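Local coordinates for DCN1-like protein 3 (PDB 4GBA), which promotes neddylation of cullins, helping pass NEDD8 from N-terminally acetylated NEDD8-conjugating E2 enzymes to cullin-RBX complexes, at residues Leu128-Thr131 with Gln132-Pro135; Met28-Phe31 with Cys32-Leu35. All blocks are in the same frame, centred on the assembly; numbering follows the deposited sequence.

From the N terminus, contact 2 comes first, within helix 25-34, which follows strand 22-23; contact 1 comes later, where helix 119-129 gives way to the loop before helix 138-147. Each lies in one unbroken run of chain and closes a turn rather than a long loop, so the two follow in series and neither nest nor cross. The centres of contact 1 and contact 2 are about 24 Å apart, and the nearest atoms of the two about 11 Å, without touching. Helix 42-50 meets both, through Leu47 at contact 2 and through Phe42 and Leu45 at contact 1. Met28 and Leu128 each pack on a modified side chain of the bound E2 peptide.

Contact 1 (Leu128-Thr131 with Gln132-Pro135); sequences LVFT and QNNP
A type I beta turn from Phe130 to Asn133 carries the chain off the end of helix 119-129, closed by the bond from Asn133 N to Phe130 O (2.9 Å). Two residues earlier, Leu128 O takes two donors from Thr131: the backbone N at 3.1 Å and the hydroxyl OG1 at 2.5 Å. With OG1 beside its own backbone N (chi1 -67°), the threonine folds its hydroxyl back onto the helix end. A water bridges the bend, donating to Val129 O at 2.5 Å and accepting from Gln132 N at 3.0 Å. The turn lies in the cullin-binding region, whose sequence family is grouped with the EF-hands, consistent with a distant relationship, and here it starts the link from helix 119-129 to helix 138-147. Along this link the chain doubles back so that Pro135 lies over one face of the Phe130 ring. Pro135 CG makes a CH-pi contact 3.9 Å from the Phe130 ring centroid, offset toward the rim, while Pro135 CD comes to 3.6 Å from Phe130 CD1. The two side chains meet at about a right angle. Phe130 also packs on Phe163 and Leu164 of helix 157-169 and on Leu138. Gln132 turns its amide elsewhere, bonding through NE2 to Leu87 O and through OE1 to Lys91 NZ.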
# COMPACT_ATOMS: atom_id res chain seq x y z
N LEU A 128 1.51 5.89 1.40
CA LEU A 128 0.53 5.71 0.35
C LEU A 128 -0.89 5.38 0.88
O LEU A 128 -1.87 6.03 0.50
CB LEU A 128 1.00 4.64 -0.64
CG LEU A 128 0.32 4.70 -2.02
CD1 LEU A 128 0.50 6.10 -2.61
CD2 LEU A 128 0.86 3.64 -2.95
N VAL A 129 -0.99 4.38 1.76
CA VAL A 129 -2.31 3.93 2.21
C VAL A 129 -3.09 5.01 2.98
O VAL A 129 -4.33 5.07 2.91
CB VAL A 129 -2.22 2.57 2.98
CG1 VAL A 129 -1.63 2.76 4.37
CG2 VAL A 129 -3.60 1.90 3.06
N PHE A 130 -2.37 5.88 3.69
CA PHE A 130 -3.02 6.93 4.47
C PHE A 130 -3.25 8.22 3.68
O PHE A 130 -3.64 9.24 4.25
CB PHE A 130 -2.21 7.25 5.74
CG PHE A 130 -2.38 6.23 6.85
CD1 PHE A 130 -3.61 6.06 7.48
CD2 PHE A 130 -1.31 5.44 7.27
CE1 PHE A 130 -3.78 5.13 8.49
CE2 PHE A 130 -1.47 4.50 8.29
CZ PHE A 130 -2.70 4.35 8.90
N THR A 131 -3.03 8.17 2.37
CA THR A 131 -3.16 9.34 1.48
C THR A 131 -4.37 10.25 1.79
O THR A 131 -4.20 11.46 1.93
CB THR A 131 -3.16 8.91 -0.02
OG1 THR A 131 -1.87 8.39 -0.38
CG2 THR A 131 -3.48 10.08 -0.91
N GLN A 132 -5.57 9.69 1.92
CA GLN A 132 -6.76 10.53 2.12
C GLN A 132 -6.99 10.92 3.58
O GLN A 132 -7.81 11.79 3.87
CB GLN A 132 -8.02 9.85 1.56
CG GLN A 132 -7.87 9.38 0.12
CD GLN A 132 -9.20 9.12 -0.57
OE1 GLN A 132 -9.73 10.00 -1.26
NE2 GLN A 132 -9.73 7.92 -0.41
N ASN A 133 -6.29 10.27 4.49
CA ASN A 133 -6.53 10.46 5.92
C ASN A 133 -5.26 10.29 6.75
O ASN A 133 -5.06 9.24 7.35
CB ASN A 133 -7.62 9.48 6.43
CG ASN A 133 -7.23 7.99 6.22
OD1 ASN A 133 -6.34 7.66 5.43
ND2 ASN A 133 -7.91 7.10 6.95
N ASN A 134 -4.41 11.31 6.75
CA ASN A 134 -3.20 11.27 7.57
C ASN A 134 -3.50 11.37 9.06
O ASN A 134 -4.01 12.39 9.53
CB ASN A 134 -2.21 12.38 7.18
CG ASN A 134 -1.13 11.91 6.19
OD1 ASN A 134 -1.38 11.09 5.31
ND2 ASN A 134 0.07 12.46 6.34
N PRO A 135 -3.20 10.31 9.81
CA PRO A 135 -3.32 10.40 11.27
C PRO A 135 -2.22 11.33 11.82
O PRO A 135 -1.13 11.43 11.24
CB PRO A 135 -3.08 8.96 11.74
CG PRO A 135 -3.07 8.11 10.49
CD PRO A 135 -2.65 9.02 9.38
O HOH W 1 -6.03 6.91 2.96

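Contact 2 (Met28-Phe31 with Cys32-Leu35); sequences MERF and CNDL
Cys32 opens the second half of this helical stretch by giving its N-H to Met28 O (2.9 Å), the first of four successive i to i+4 bonds that mark regular alpha-helix. Asn33 N follows, bonded to Glu29 O at 2.9 Å. Its side chain runs alongside that of Arg30, and the amide stacks on the guanidinium with the planes 15° apart; Asn33 ND2 lies over the guanidinium face, 3.4 Å from Arg30 NH1. That guanidinium is held side-on by its sequence neighbour: Arg30 NE reaches Glu29 OE1 at 2.8 Å, and Arg30 NH2 reaches Glu29 OE2 at 2.9 Å, nearly straight and on the syn lone pair. Bends in both side chains bring the charges together, and the twin bonds of this salt bridge fix how the guanidinium is turned against the Asn33 amide. Were Glu29 shortened to an alanine, the Arg30 guanidinium would probably lose its anionic mate and be freer to turn out of its stack on Asn33. Asp34 N bonds to Arg30 O at 2.8 Å, while Asp34 OD2 is taken by Tyr15 OH. Leu35 N closes on Phe31 O at 3.0 Å, and its CD1 sits over one face of the Phe31 ring, 3.9 Å from the centroid. Phe31 swings that ring alongside its own carbonyl carbon (chi1 178°), and Tyr15 meets it edge-to-face. On this buried side Phe31 also rests on Phe59 of strand 59-60, and Phe31 and Leu35 together pack against Leu47 of helix 42-50 and against helix 76-89, through Ile76, Ile79 and Cys80.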
# COMPACT_ATOMS: atom_id res chain seq x y z
N MET A 28 2.46 -3.43 -17.06
CA MET A 28 2.00 -2.62 -15.94
C MET A 28 2.35 -1.15 -16.15
O MET A 28 1.55 -0.26 -15.85
CB MET A 28 2.62 -3.11 -14.63
CG MET A 28 2.02 -2.45 -13.39
SD MET A 28 0.27 -2.89 -13.22
CE MET A 28 0.40 -4.66 -12.94
N GLU A 29 3.57 -0.92 -16.63
CA GLU A 29 4.10 0.43 -16.85
C GLU A 29 3.33 1.13 -17.99
O GLU A 29 2.87 2.26 -17.83
CB GLU A 29 5.63 0.37 -17.10
CG GLU A 29 6.32 1.73 -17.28
CD GLU A 29 6.02 2.39 -18.63
OE1 GLU A 29 6.05 1.69 -19.67
OE2 GLU A 29 5.74 3.61 -18.66
N ARG A 30 3.17 0.46 -19.13
CA ARG A 30 2.32 0.98 -20.22
C ARG A 30 0.87 1.20 -19.77
O ARG A 30 0.23 2.20 -20.13
CB ARG A 30 2.35 0.03 -21.42
CG ARG A 30 3.70 -0.06 -22.14
CD ARG A 30 4.08 1.24 -22.88
NE ARG A 30 4.59 2.27 -21.97
CZ ARG A 30 4.69 3.57 -22.28
NH1 ARG A 30 4.31 4.00 -23.47
NH2 ARG A 30 5.16 4.43 -21.38
N PHE A 31 0.34 0.26 -18.98
CA PHE A 31 -1.01 0.36 -18.45
C PHE A 31 -1.20 1.62 -17.59
O PHE A 31 -2.15 2.37 -17.79
CB PHE A 31 -1.36 -0.94 -17.70
CG PHE A 31 -2.72 -0.96 -17.06
CD1 PHE A 31 -3.87 -0.96 -17.83
CD2 PHE A 31 -2.84 -1.02 -15.68
CE1 PHE A 31 -5.12 -0.99 -17.24
CE2 PHE A 31 -4.10 -1.07 -15.09
CZ PHE A 31 -5.24 -1.06 -15.87
N CYS A 32 -0.29 1.88 -16.66
CA CYS A 32 -0.33 3.13 -15.88
C CYS A 32 -0.11 4.36 -16.75
O CYS A 32 -0.72 5.42 -16.53
CB CYS A 32 0.72 3.12 -14.75
SG CYS A 32 0.45 1.81 -13.53
N ASN A 33 0.77 4.24 -17.74
CA ASN A 33 0.97 5.35 -18.66
C ASN A 33 -0.33 5.71 -19.40
O ASN A 33 -0.71 6.88 -19.44
CB ASN A 33 2.10 5.05 -19.65
CG ASN A 33 2.33 6.19 -20.63
OD1 ASN A 33 2.77 7.26 -20.24
ND2 ASN A 33 2.04 5.95 -21.89
N ASP A 34 -1.02 4.71 -19.94
CA ASP A 34 -2.30 4.96 -20.60
C ASP A 34 -3.35 5.55 -19.66
O ASP A 34 -4.13 6.41 -20.06
CB ASP A 34 -2.83 3.68 -21.25
CG ASP A 34 -2.00 3.27 -22.45
OD1 ASP A 34 -1.27 4.12 -23.00
OD2 ASP A 34 -2.09 2.09 -22.86
N LEU A 35 -3.38 5.08 -18.42
CA LEU A 35 -4.25 5.67 -17.40
C LEU A 35 -3.83 7.08 -17.01
O LEU A 35 -4.55 7.76 -16.29
CB LEU A 35 -4.28 4.79 -16.16
CG LEU A 35 -4.88 3.39 -16.31
CD1 LEU A 35 -4.57 2.58 -15.07
CD2 LEU A 35 -6.38 3.46 -16.55